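Local coordinates for protein inulin fructotransferase (Bacillus sp. snu-7, PDB 2INV) that probably breaks down inulin by intramolecular fructosyl transfer, releasing a di-fructose anhydride, on a right-handed parallel beta-helix assembled as a trimer, at residues A[266-271]-A[291-296]; A[281-286]-A[319-324]; A[40-45]-A[75-80]. All blocks are in the same frame, centred on the assembly; numbering follows the deposited sequence.

Contact 1: A[266-271]-A[291-296]; sequences SVTSNR and ITANHI
Asn294 and Asn270 lie side by side and point the same way, their amide planes only 7° apart, as the rungs of an asparagine ladder in a parallel beta-helix. The carbonyl oxygen of Asn294 takes two hydrogen bonds from one residue: Asn270 ND2 lies 3.1 Å from Asn294 OD1, and the backbone Asn270 N, tilted from that carbonyl plane, is 3.0 Å from the same Asn294 OD1. At the other end of the amide, Asn294 ND2 reaches Val267 O at 2.7 Å with an almost straight N-H (177°). It comes from above the carbonyl plane, on the opposite face from Thr292 N, which donates to Val267 O at 3.1 Å. Three bonds thus fix the rotation of the amide. An alanine in place of Asn294 would probably leave Asn270 N and Val267 O each without one partner and cost the Asn270 amide one of its ties. Beyond the turn, His295 N donates to Asn270 O at 3.0 Å, and a water gives its hydrogens to both Asn270 O and Ala293 O. Ile291 CD1 packs against Val267 CB at 3.7 Å on one face of the sheet, while Thr292 CG2 meets the OG1 and CG2 of Thr268 on the other. Further out, Asn332 on the next coil repeats this pattern with Asn294 N and Ile291 O, as Asn270 does on the preceding one, its OD1 accepting from Asn247 N and its ND2 donating to Val244 O. Ser269 OG is hydrogen-bonded to Ser269 OG of the second and of the third subunit, and His295 NE2 to Glu288 O of the second. Strand 266-268 lies between strand 243-245 and strand 285-299, which in turn pairs with strand 328-337.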
ATOM      1  N   SER A 266      -3.368  11.867   8.958  1.00 10.50           N
ATOM      2  CA  SER A 266      -3.725  12.031   7.557  1.00 11.88           C
ATOM      3  C   SER A 266      -4.594  10.904   7.028  1.00 12.02           C
ATOM      4  O   SER A 266      -4.267   9.721   7.186  1.00 12.19           O
ATOM      5  CB  SER A 266      -2.457  12.144   6.703  1.00 12.14           C
ATOM      6  OG  SER A 266      -2.774  12.169   5.326  1.00 14.62           O
ATOM      7  N   VAL A 267      -5.702  11.284   6.398  1.00 12.21           N
ATOM      8  CA  VAL A 267      -6.621  10.320   5.814  1.00 12.03           C
ATOM      9  C   VAL A 267      -6.694  10.678   4.334  1.00 12.43           C
ATOM     10  O   VAL A 267      -7.425  11.589   3.929  1.00 13.25           O
ATOM     11  CB  VAL A 267      -7.999  10.417   6.483  1.00 11.92           C
ATOM     12  CG1 VAL A 267      -8.975   9.457   5.835  1.00 11.42           C
ATOM     13  CG2 VAL A 267      -7.861  10.094   7.969  1.00 10.72           C
ATOM     14  N   THR A 268      -5.927   9.937   3.538  1.00 12.50           N
ATOM     15  CA  THR A 268      -5.809  10.186   2.113  1.00 12.36           C
ATOM     16  C   THR A 268      -5.894   8.953   1.216  1.00 12.16           C
ATOM     17  O   THR A 268      -5.497   7.856   1.610  1.00 11.34           O
ATOM     18  CB  THR A 268      -4.450  10.846   1.836  1.00 14.16           C
ATOM     19  OG1 THR A 268      -4.240  11.919   2.763  1.00 17.83           O
ATOM     20  CG2 THR A 268      -4.385  11.355   0.408  1.00 14.39           C
ATOM     21  N   SER A 269      -6.400   9.154   0.001  1.00 11.51           N
ATOM     22  CA  SER A 269      -6.489   8.080  -0.987  1.00 11.80           C
ATOM     23  C   SER A 269      -7.292   6.875  -0.502  1.00 11.80           C
ATOM     24  O   SER A 269      -6.835   5.738  -0.596  1.00 12.42           O
ATOM     25  CB  SER A 269      -5.076   7.627  -1.366  1.00 10.45           C
ATOM     26  OG  SER A 269      -4.302   8.724  -1.812  1.00 14.39           O
ATOM     27  N   ASN A 270      -8.490   7.123   0.011  1.00 12.15           N
ATOM     28  CA  ASN A 270      -9.345   6.052   0.502  1.00 11.52           C
ATOM     29  C   ASN A 270     -10.692   6.046  -0.195  1.00 10.99           C
ATOM     30  O   ASN A 270     -11.113   7.043  -0.775  1.00 11.56           O
ATOM     31  CB  ASN A 270      -9.579   6.192   2.013  1.00 11.41           C
ATOM     32  CG  ASN A 270      -8.306   6.046   2.817  1.00 12.11           C
ATOM     33  OD1 ASN A 270      -7.774   4.944   2.980  1.00 11.51           O
ATOM     34  ND2 ASN A 270      -7.807   7.164   3.328  1.00 10.96           N
ATOM     35  N   ARG A 271     -11.363   4.903  -0.114  1.00 10.27           N
ATOM     36  CA  ARG A 271     -12.688   4.726  -0.687  1.00 10.33           C
ATOM     37  C   ARG A 271     -13.643   4.542   0.474  1.00 11.20           C
ATOM     38  O   ARG A 271     -13.542   3.566   1.209  1.00 11.82           O
ATOM     39  CB  ARG A 271     -12.720   3.496  -1.600  1.00 10.05           C
ATOM     40  CG  ARG A 271     -14.067   3.284  -2.327  1.00 11.56           C
ATOM     41  CD  ARG A 271     -15.075   2.520  -1.481  1.00 11.31           C
ATOM     42  NE  ARG A 271     -16.372   2.406  -2.148  1.00 11.72           N
ATOM     43  CZ  ARG A 271     -17.074   1.277  -2.232  1.00 13.06           C
ATOM     44  NH1 ARG A 271     -16.605   0.156  -1.694  1.00 13.19           N
ATOM     45  NH2 ARG A 271     -18.248   1.266  -2.852  1.00 10.66           N
ATOM     46  N   ILE A 291      -7.359  15.566   5.351  1.00 10.63           N
ATOM     47  CA  ILE A 291      -8.371  14.658   4.819  1.00 11.74           C
ATOM     48  C   ILE A 291      -8.448  15.053   3.358  1.00 11.24           C
ATOM     49  O   ILE A 291      -9.109  16.029   3.008  1.00 10.76           O
ATOM     50  CB  ILE A 291      -9.728  14.901   5.476  1.00 12.30           C
ATOM     51  CG1 ILE A 291      -9.542  15.019   6.991  1.00 13.55           C
ATOM     52  CG2 ILE A 291     -10.681  13.761   5.135  1.00 13.77           C
ATOM     53  CD1 ILE A 291      -9.114  13.746   7.649  1.00 15.73           C
ATOM     54  N   THR A 292      -7.785  14.290   2.500  1.00 11.46           N
ATOM     55  CA  THR A 292      -7.759  14.646   1.097  1.00 11.34           C
ATOM     56  C   THR A 292      -7.715  13.458   0.151  1.00 10.93           C
ATOM     57  O   THR A 292      -7.337  12.353   0.544  1.00  9.18           O
ATOM     58  CB  THR A 292      -6.537  15.546   0.847  1.00 12.10           C
ATOM     59  OG1 THR A 292      -6.627  16.157  -0.443  1.00 12.73           O
ATOM     60  CG2 THR A 292      -5.251  14.728   0.933  1.00 12.09           C
ATOM     61  N   ALA A 293      -8.097  13.702  -1.100  1.00 10.87           N
ATOM     62  CA  ALA A 293      -8.086  12.670  -2.132  1.00 10.76           C
ATOM     63  C   ALA A 293      -8.882  11.414  -1.768  1.00 10.96           C
ATOM     64  O   ALA A 293      -8.471  10.297  -2.096  1.00 10.28           O
ATOM     65  CB  ALA A 293      -6.649  12.289  -2.455  1.00  9.50           C
ATOM     66  N   ASN A 294     -10.023  11.594  -1.111  1.00 10.75           N
ATOM     67  CA  ASN A 294     -10.863  10.464  -0.718  1.00 10.90           C
ATOM     68  C   ASN A 294     -12.188  10.498  -1.466  1.00 11.07           C
ATOM     69  O   ASN A 294     -12.704  11.570  -1.788  1.00 10.39           O
ATOM     70  CB  ASN A 294     -11.182  10.516   0.781  1.00 11.26           C
ATOM     71  CG  ASN A 294      -9.948  10.423   1.649  1.00 10.85           C
ATOM     72  OD1 ASN A 294      -9.317   9.369   1.753  1.00 11.14           O
ATOM     73  ND2 ASN A 294      -9.587  11.539   2.271  1.00 10.83           N
ATOM     74  N   HIS A 295     -12.741   9.324  -1.746  1.00 12.04           N
ATOM     75  CA  HIS A 295     -14.040   9.266  -2.400  1.00 12.22           C
ATOM     76  C   HIS A 295     -15.033   8.954  -1.301  1.00 11.95           C
ATOM     77  O   HIS A 295     -14.974   7.897  -0.671  1.00 12.10           O
ATOM     78  CB  HIS A 295     -14.114   8.182  -3.467  1.00 12.45           C
ATOM     79  CG  HIS A 295     -15.306   8.311  -4.363  1.00 13.60           C
ATOM     80  ND1 HIS A 295     -16.589   8.027  -3.945  1.00 12.75           N
ATOM     81  CD2 HIS A 295     -15.399   8.621  -5.677  1.00 13.73           C
ATOM     82  CE1 HIS A 295     -17.419   8.147  -4.967  1.00 13.42           C
ATOM     83  NE2 HIS A 295     -16.720   8.505  -6.028  1.00 13.48           N
ATOM     84  N   ILE A 296     -15.944   9.888  -1.075  1.00 11.41           N
ATOM     85  CA  ILE A 296     -16.930   9.755  -0.018  1.00 12.94           C
ATOM     86  C   ILE A 296     -18.339   9.628  -0.577  1.00 12.83           C
ATOM     87  O   ILE A 296     -18.923  10.593  -1.062  1.00 13.12           O
ATOM     88  CB  ILE A 296     -16.808  10.965   0.917  1.00 13.20           C
ATOM     89  CG1 ILE A 296     -15.328  11.146   1.276  1.00 14.92           C
ATOM     90  CG2 ILE A 296     -17.649  10.773   2.166  1.00 14.32           C
ATOM     91  CD1 ILE A 296     -14.983  12.470   1.891  1.00 13.11           C
TER
HETATM   92  O   HOH W   1      -9.577   7.808  -3.002  1.00 14.13           O

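Contact 2: A[281-286]-A[319-324]; sequences RLLNGC and VVHIAG
Ile322 CG1 stands anti to its carbonyl carbon (chi1 -50°), and chi2 of -66° folds CD1 back toward Leu282, so that Ile322 CD1 touches Leu282 CB at 3.7 Å. The two side chains lie side by side and point the same way, an aliphatic stack between successive coils of the right-handed parallel beta-helix. Leu282 CD2 touches the same methyl, 3.8 Å from Ile322 CD1. Phe259, Ile329 and Ile355 pack around this pair, whose residues are both buried.

The backbone evidence for a parallel pairing is direct: the axes of strands 281-283 and 320-323 approach to 4.7 Å, with an angle of 17° between their N-to-C directions. Leu282 N donates to His321 O at 2.7 Å, and Ala323 N to Leu282 O, also at 2.7 Å but with a more bent N-H. Both bonds belong to Leu282, whose amide and carbonyl therefore hold the second strand in register.

The opposite face carries His321 and Arg281. The guanidinium of Arg281 turns away to Arg254 O and Gly278 O, while the His321 ring stacks on Tyr317. Leu283 approaches this ring crosswise, its CD2 3.7 Å from His321 ND1, a buried nitrogen with no polar partner in the model.

The chain turns a corner at Asn284, and the next face of the coil begins; Asn284 and Gly285 both have positive phi. There Cys286 N, in the plane of the Ala323 carbonyl and on a lone pair of its oxygen, donates to Ala323 O at 3.1 Å.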
ATOM      1  N   ARG A 281     -15.575  11.181  10.966  1.00 12.08           N
ATOM      2  CA  ARG A 281     -15.726  12.069  12.117  1.00 11.95           C
ATOM      3  C   ARG A 281     -14.450  12.532  12.817  1.00 12.53           C
ATOM      4  O   ARG A 281     -13.582  11.735  13.166  1.00 13.04           O
ATOM      5  CB  ARG A 281     -16.638  11.420  13.156  1.00 11.49           C
ATOM      6  CG  ARG A 281     -18.005  11.022  12.629  1.00 11.83           C
ATOM      7  CD  ARG A 281     -18.888  10.531  13.767  1.00 12.27           C
ATOM      8  NE  ARG A 281     -19.897   9.578  13.311  1.00 11.02           N
ATOM      9  CZ  ARG A 281     -20.798   9.010  14.106  1.00 13.00           C
ATOM     10  NH1 ARG A 281     -20.815   9.301  15.400  1.00 11.93           N
ATOM     11  NH2 ARG A 281     -21.681   8.152  13.612  1.00 11.74           N
ATOM     12  N   LEU A 282     -14.358  13.841  13.021  1.00 12.20           N
ATOM     13  CA  LEU A 282     -13.234  14.454  13.723  1.00 12.29           C
ATOM     14  C   LEU A 282     -13.864  15.121  14.936  1.00 11.86           C
ATOM     15  O   LEU A 282     -14.412  16.221  14.875  1.00 12.07           O
ATOM     16  CB  LEU A 282     -12.504  15.472  12.842  1.00 13.22           C
ATOM     17  CG  LEU A 282     -11.089  15.004  12.476  1.00 13.84           C
ATOM     18  CD1 LEU A 282     -11.146  13.678  11.740  1.00 12.67           C
ATOM     19  CD2 LEU A 282     -10.395  16.058  11.626  1.00 13.47           C
ATOM     20  N   LEU A 283     -13.792  14.399  16.045  1.00 12.53           N
ATOM     21  CA  LEU A 283     -14.391  14.796  17.312  1.00 12.99           C
ATOM     22  C   LEU A 283     -13.448  15.196  18.430  1.00 13.55           C
ATOM     23  O   LEU A 283     -12.253  14.916  18.406  1.00 14.17           O
ATOM     24  CB  LEU A 283     -15.247  13.641  17.826  1.00 12.95           C
ATOM     25  CG  LEU A 283     -16.093  12.949  16.759  1.00 13.12           C
ATOM     26  CD1 LEU A 283     -16.680  11.655  17.293  1.00 13.61           C
ATOM     27  CD2 LEU A 283     -17.176  13.909  16.319  1.00 14.22           C
ATOM     28  N   ASN A 284     -14.032  15.857  19.420  1.00 14.53           N
ATOM     29  CA  ASN A 284     -13.332  16.287  20.611  1.00 15.32           C
ATOM     30  C   ASN A 284     -11.978  16.926  20.318  1.00 15.69           C
ATOM     31  O   ASN A 284     -10.930  16.435  20.740  1.00 16.13           O
ATOM     32  CB  ASN A 284     -13.199  15.073  21.525  1.00 15.66           C
ATOM     33  CG  ASN A 284     -14.516  14.331  21.674  1.00 16.66           C
ATOM     34  OD1 ASN A 284     -14.550  13.101  21.761  1.00 18.62           O
ATOM     35  ND2 ASN A 284     -15.613  15.080  21.672  1.00 16.67           N
ATOM     36  N   GLY A 285     -12.031  18.009  19.553  1.00 15.14           N
ATOM     37  CA  GLY A 285     -10.847  18.762  19.201  1.00 15.82           C
ATOM     38  C   GLY A 285      -9.704  18.074  18.480  1.00 16.31           C
ATOM     39  O   GLY A 285      -8.649  17.847  19.072  1.00 18.14           O
ATOM     40  N   CYS A 286      -9.887  17.754  17.204  1.00 14.00           N
ATOM     41  CA  CYS A 286      -8.805  17.149  16.437  1.00 14.02           C
ATOM     42  C   CYS A 286      -8.144  18.339  15.762  1.00 12.73           C
ATOM     43  O   CYS A 286      -8.830  19.182  15.174  1.00 12.74           O
ATOM     44  CB  CYS A 286      -9.346  16.167  15.393  1.00 13.72           C
ATOM     45  SG  CYS A 286     -10.032  14.649  16.090  1.00 13.87           S
ATOM     46  N   VAL A 319     -21.899  14.295   6.341  1.00 12.98           N
ATOM     47  CA  VAL A 319     -21.238  13.044   5.980  1.00 13.40           C
ATOM     48  C   VAL A 319     -19.842  13.126   6.578  1.00 13.11           C
ATOM     49  O   VAL A 319     -19.259  12.115   6.982  1.00 11.45           O
ATOM     50  CB  VAL A 319     -21.121  12.879   4.452  1.00 15.16           C
ATOM     51  CG1 VAL A 319     -22.456  13.172   3.793  1.00 14.40           C
ATOM     52  CG2 VAL A 319     -20.053  13.809   3.908  1.00 18.48           C
ATOM     53  N   VAL A 320     -19.314  14.346   6.610  1.00 11.79           N
ATOM     54  CA  VAL A 320     -18.003  14.607   7.176  1.00 12.14           C
ATOM     55  C   VAL A 320     -18.206  15.642   8.265  1.00 12.37           C
ATOM     56  O   VAL A 320     -18.649  16.772   8.007  1.00 13.50           O
ATOM     57  CB  VAL A 320     -17.018  15.129   6.117  1.00 11.73           C
ATOM     58  CG1 VAL A 320     -15.738  15.612   6.793  1.00 11.40           C
ATOM     59  CG2 VAL A 320     -16.699  14.024   5.124  1.00 11.83           C
ATOM     60  N   HIS A 321     -17.868  15.235   9.483  1.00 12.12           N
ATOM     61  CA  HIS A 321     -18.046  16.064  10.659  1.00 12.29           C
ATOM     62  C   HIS A 321     -16.703  16.465  11.271  1.00 11.72           C
ATOM     63  O   HIS A 321     -15.911  15.608  11.678  1.00 11.89           O
ATOM     64  CB  HIS A 321     -18.893  15.268  11.645  1.00 12.56           C
ATOM     65  CG  HIS A 321     -19.361  16.049  12.826  1.00 11.43           C
ATOM     66  ND1 HIS A 321     -18.546  16.353  13.894  1.00 13.41           N
ATOM     67  CD2 HIS A 321     -20.576  16.568  13.120  1.00 11.19           C
ATOM     68  CE1 HIS A 321     -19.242  17.023  14.797  1.00 12.49           C
ATOM     69  NE2 HIS A 321     -20.475  17.165  14.351  1.00 14.11           N
ATOM     70  N   ILE A 322     -16.453  17.772  11.338  1.00 11.91           N
ATOM     71  CA  ILE A 322     -15.191  18.280  11.878  1.00 12.68           C
ATOM     72  C   ILE A 322     -15.352  19.203  13.086  1.00 13.14           C
ATOM     73  O   ILE A 322     -16.066  20.218  13.032  1.00 12.45           O
ATOM     74  CB  ILE A 322     -14.410  19.059  10.811  1.00 12.74           C
ATOM     75  CG1 ILE A 322     -14.321  18.234   9.519  1.00 13.76           C
ATOM     76  CG2 ILE A 322     -13.007  19.373  11.322  1.00 13.12           C
ATOM     77  CD1 ILE A 322     -13.501  16.974   9.634  1.00 13.50           C
ATOM     78  N   ALA A 323     -14.678  18.831  14.169  1.00 13.35           N
ATOM     79  CA  ALA A 323     -14.686  19.603  15.400  1.00 13.52           C
ATOM     80  C   ALA A 323     -13.218  19.640  15.801  1.00 13.16           C
ATOM     81  O   ALA A 323     -12.687  18.678  16.359  1.00 14.36           O
ATOM     82  CB  ALA A 323     -15.507  18.907  16.476  1.00 14.41           C
ATOM     83  N   GLY A 324     -12.562  20.751  15.494  1.00 12.68           N
ATOM     84  CA  GLY A 324     -11.156  20.903  15.816  1.00 12.42           C
ATOM     85  C   GLY A 324     -10.612  22.097  15.059  1.00 13.28           C
ATOM     86  O   GLY A 324     -11.389  22.856  14.465  1.00 13.44           O
TER

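Contact 3: A[40-45]-A[75-80]; sequences DIIADI and VDVSYL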
ATOM      1  N   ASP A  40       0.002 -23.351  25.798  1.00 15.29           N
ATOM      2  CA  ASP A  40       1.043 -24.289  26.210  1.00 15.05           C
ATOM      3  C   ASP A  40       2.302 -24.051  25.387  1.00 15.12           C
ATOM      4  O   ASP A  40       3.410 -24.246  25.890  1.00 14.59           O
ATOM      5  CB  ASP A  40       0.599 -25.748  26.057  1.00 16.63           C
ATOM      6  CG  ASP A  40       1.544 -26.720  26.755  1.00 16.85           C
ATOM      7  OD1 ASP A  40       1.666 -26.654  27.997  1.00 17.35           O
ATOM      8  OD2 ASP A  40       2.167 -27.552  26.065  1.00 17.66           O
ATOM      9  N   ILE A  41       2.148 -23.634  24.130  1.00 14.31           N
ATOM     10  CA  ILE A  41       3.328 -23.364  23.316  1.00 14.72           C
ATOM     11  C   ILE A  41       4.059 -22.148  23.876  1.00 13.84           C
ATOM     12  O   ILE A  41       5.267 -22.179  24.055  1.00 13.78           O
ATOM     13  CB  ILE A  41       2.978 -23.101  21.833  1.00 14.34           C
ATOM     14  CG1 ILE A  41       2.568 -24.410  21.152  1.00 14.83           C
ATOM     15  CG2 ILE A  41       4.183 -22.505  21.121  1.00 15.17           C
ATOM     16  CD1 ILE A  41       1.909 -24.222  19.802  1.00 14.57           C
ATOM     17  N   ILE A  42       3.322 -21.079  24.160  1.00 14.48           N
ATOM     18  CA  ILE A  42       3.941 -19.876  24.711  1.00 14.71           C
ATOM     19  C   ILE A  42       4.623 -20.228  26.026  1.00 15.12           C
ATOM     20  O   ILE A  42       5.661 -19.657  26.367  1.00 14.89           O
ATOM     21  CB  ILE A  42       2.912 -18.757  24.980  1.00 14.77           C
ATOM     22  CG1 ILE A  42       2.314 -18.273  23.661  1.00 15.45           C
ATOM     23  CG2 ILE A  42       3.595 -17.585  25.695  1.00 16.52           C
ATOM     24  CD1 ILE A  42       1.162 -17.300  23.822  1.00 16.28           C
ATOM     25  N   ALA A  43       4.043 -21.173  26.762  1.00 14.63           N
ATOM     26  CA  ALA A  43       4.617 -21.595  28.028  1.00 14.86           C
ATOM     27  C   ALA A  43       5.949 -22.293  27.766  1.00 14.49           C
ATOM     28  O   ALA A  43       6.868 -22.193  28.570  1.00 15.40           O
ATOM     29  CB  ALA A  43       3.655 -22.528  28.759  1.00 15.00           C
ATOM     30  N   ASP A  44       6.059 -22.987  26.638  1.00 13.96           N
ATOM     31  CA  ASP A  44       7.302 -23.678  26.310  1.00 14.02           C
ATOM     32  C   ASP A  44       8.362 -22.686  25.851  1.00 14.71           C
ATOM     33  O   ASP A  44       9.554 -22.899  26.066  1.00 14.81           O
ATOM     34  CB  ASP A  44       7.094 -24.718  25.208  1.00 14.00           C
ATOM     35  CG  ASP A  44       8.373 -25.479  24.882  1.00 14.94           C
ATOM     36  OD1 ASP A  44       8.812 -26.307  25.712  1.00 16.01           O
ATOM     37  OD2 ASP A  44       8.949 -25.235  23.799  1.00 16.95           O
ATOM     38  N   ILE A  45       7.922 -21.606  25.212  1.00 13.96           N
ATOM     39  CA  ILE A  45       8.834 -20.580  24.729  1.00 14.02           C
ATOM     40  C   ILE A  45       9.466 -19.901  25.937  1.00 13.70           C
ATOM     41  O   ILE A  45      10.683 -19.704  25.984  1.00 14.67           O
ATOM     42  CB  ILE A  45       8.087 -19.525  23.892  1.00 13.70           C
ATOM     43  CG1 ILE A  45       7.520 -20.180  22.630  1.00 13.66           C
ATOM     44  CG2 ILE A  45       9.027 -18.378  23.524  1.00 13.56           C
ATOM     45  CD1 ILE A  45       6.661 -19.254  21.788  1.00 13.78           C
ATOM     46  N   VAL A  75      -0.790 -13.439  25.174  1.00 13.61           N
ATOM     47  CA  VAL A  75       0.492 -13.284  24.516  1.00 13.67           C
ATOM     48  C   VAL A  75       1.338 -12.281  25.264  1.00 14.00           C
ATOM     49  O   VAL A  75       1.042 -11.089  25.300  1.00 14.27           O
ATOM     50  CB  VAL A  75       0.312 -12.828  23.052  1.00 13.99           C
ATOM     51  CG1 VAL A  75       1.667 -12.656  22.388  1.00 13.27           C
ATOM     52  CG2 VAL A  75      -0.530 -13.849  22.304  1.00 13.94           C
ATOM     53  N   ASP A  76       2.408 -12.782  25.865  1.00 14.19           N
ATOM     54  CA  ASP A  76       3.302 -11.936  26.631  1.00 14.68           C
ATOM     55  C   ASP A  76       4.766 -12.081  26.239  1.00 15.02           C
ATOM     56  O   ASP A  76       5.649 -11.851  27.050  1.00 14.11           O
ATOM     57  CB  ASP A  76       3.116 -12.212  28.125  1.00 15.85           C
ATOM     58  CG  ASP A  76       3.479 -13.629  28.500  1.00 18.18           C
ATOM     59  OD1 ASP A  76       3.405 -14.527  27.629  1.00 16.62           O
ATOM     60  OD2 ASP A  76       3.824 -13.862  29.675  1.00 19.87           O
ATOM     61  N   VAL A  77       5.023 -12.490  25.006  1.00 14.88           N
ATOM     62  CA  VAL A  77       6.386 -12.566  24.564  1.00 15.47           C
ATOM     63  C   VAL A  77       6.544 -11.698  23.339  1.00 14.99           C
ATOM     64  O   VAL A  77       5.688 -11.677  22.448  1.00 13.78           O
ATOM     65  CB  VAL A  77       6.857 -14.016  24.304  1.00 16.94           C
ATOM     66  CG1 VAL A  77       5.970 -14.726  23.369  1.00 16.78           C
ATOM     67  CG2 VAL A  77       8.256 -13.970  23.713  1.00 18.59           C
ATOM     68  N   SER A  78       7.640 -10.953  23.330  1.00 14.77           N
ATOM     69  CA  SER A  78       7.945 -10.073  22.239  1.00 14.59           C
ATOM     70  C   SER A  78       8.399 -10.851  21.033  1.00 14.57           C
ATOM     71  O   SER A  78       9.006 -11.921  21.149  1.00 12.30           O
ATOM     72  CB  SER A  78       9.031  -9.084  22.647  1.00 15.54           C
ATOM     73  OG  SER A  78       8.476  -7.990  23.366  1.00 15.85           O
ATOM     74  N   TYR A  79       8.095 -10.290  19.870  1.00 13.80           N
ATOM     75  CA  TYR A  79       8.477 -10.880  18.597  1.00 14.01           C
ATOM     76  C   TYR A  79       7.804 -12.243  18.353  1.00 14.75           C
ATOM     77  O   TYR A  79       8.393 -13.139  17.749  1.00 15.85           O
ATOM     78  CB  TYR A  79      10.011 -11.019  18.528  1.00 14.23           C
ATOM     79  CG  TYR A  79      10.805  -9.929  19.254  1.00 13.87           C
ATOM     80  CD1 TYR A  79      10.778  -8.592  18.834  1.00 14.22           C
ATOM     81  CD2 TYR A  79      11.624 -10.251  20.345  1.00 13.45           C
ATOM     82  CE1 TYR A  79      11.560  -7.612  19.487  1.00 14.45           C
ATOM     83  CE2 TYR A  79      12.399  -9.282  20.990  1.00 14.60           C
ATOM     84  CZ  TYR A  79      12.362  -7.969  20.558  1.00 14.04           C
ATOM     85  OH  TYR A  79      13.137  -7.028  21.206  1.00 14.58           O
ATOM     86  N   LEU A  80       6.569 -12.403  18.827  1.00 14.69           N
ATOM     87  CA  LEU A  80       5.826 -13.652  18.627  1.00 14.72           C
ATOM     88  C   LEU A  80       5.068 -13.505  17.315  1.00 14.22           C
ATOM     89  O   LEU A  80       4.409 -12.489  17.079  1.00 15.04           O
ATOM     90  CB  LEU A  80       4.817 -13.893  19.760  1.00 15.14           C
ATOM     91  CG  LEU A  80       4.484 -15.337  20.152  1.00 16.79           C
ATOM     92  CD1 LEU A  80       2.982 -15.441  20.396  1.00 14.61           C
ATOM     93  CD2 LEU A  80       4.913 -16.307  19.072  1.00 16.16           C
TER
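Helix 30-48, near the N-terminal end of the beta-helix, packs here on the bend that joins strand 73-75 to strand 80-84. The contact is built from aliphatic side chains, with Ile42 and Ile45 both directed at the bend from positions three residues apart, on the same side of the helix. Ile42 does most of the touching. Its CG1 is anti to the carbonyl carbon and its chain is extended (chi2 173°), which carries CD1 outward to Val75, where Ile42 CD1 lies 4.1 Å from Val75 CG2 and the side chains cross at about a right angle. The same methyl reaches the tip of Leu80, with Ile42 CD1 4.3 Å from Leu80 CD1. The other branch faces the start of the bend: Ile42 CG2 is 3.6 Å from Asp76 OD1 and 4.4 Å from Val77 CG1.

Ile45 meets Val77 and Leu80 through its two branches, Ile45 CD1 at 4.4 Å from Leu80 CD2 and Ile45 CG2 at 4.5 Å from Val77 CG2. The apolar pairs are thus in loose van der Waals contact. At the margin, Asp76 OD2 forms a salt bridge with Lys46 NZ, on the same helix. Tyr15 and Ala58 pack on Ile45, placing the helix over the first strands as well. Its position across the N-terminal end is consistent with the helical cap common in parallel beta-helices.

Along the chain contact 3 comes first and closes before the other two open, whereas contacts 1 and 2 alternate, 266-271 and 281-286 both preceding 291-296 and 319-324. Contacts 1 and 2 have centres about 15 Å apart, share strand 285-299 and touch directly, with Ile296 CD1 4.0 Å from Val320 CG2. Each joins consecutive coils, and the corner at Asn284 puts strands 280-283 and 285-299 on different faces of the beta-helix. Contact 3 lies on the other side of the chain's centre, its centre about 38 Å from that of contact 1 and about 40 Å from that of contact 2. Contact 1 meets the third subunit, as does the loop of contact 3, through Ser78 and Tyr79 and not its helix.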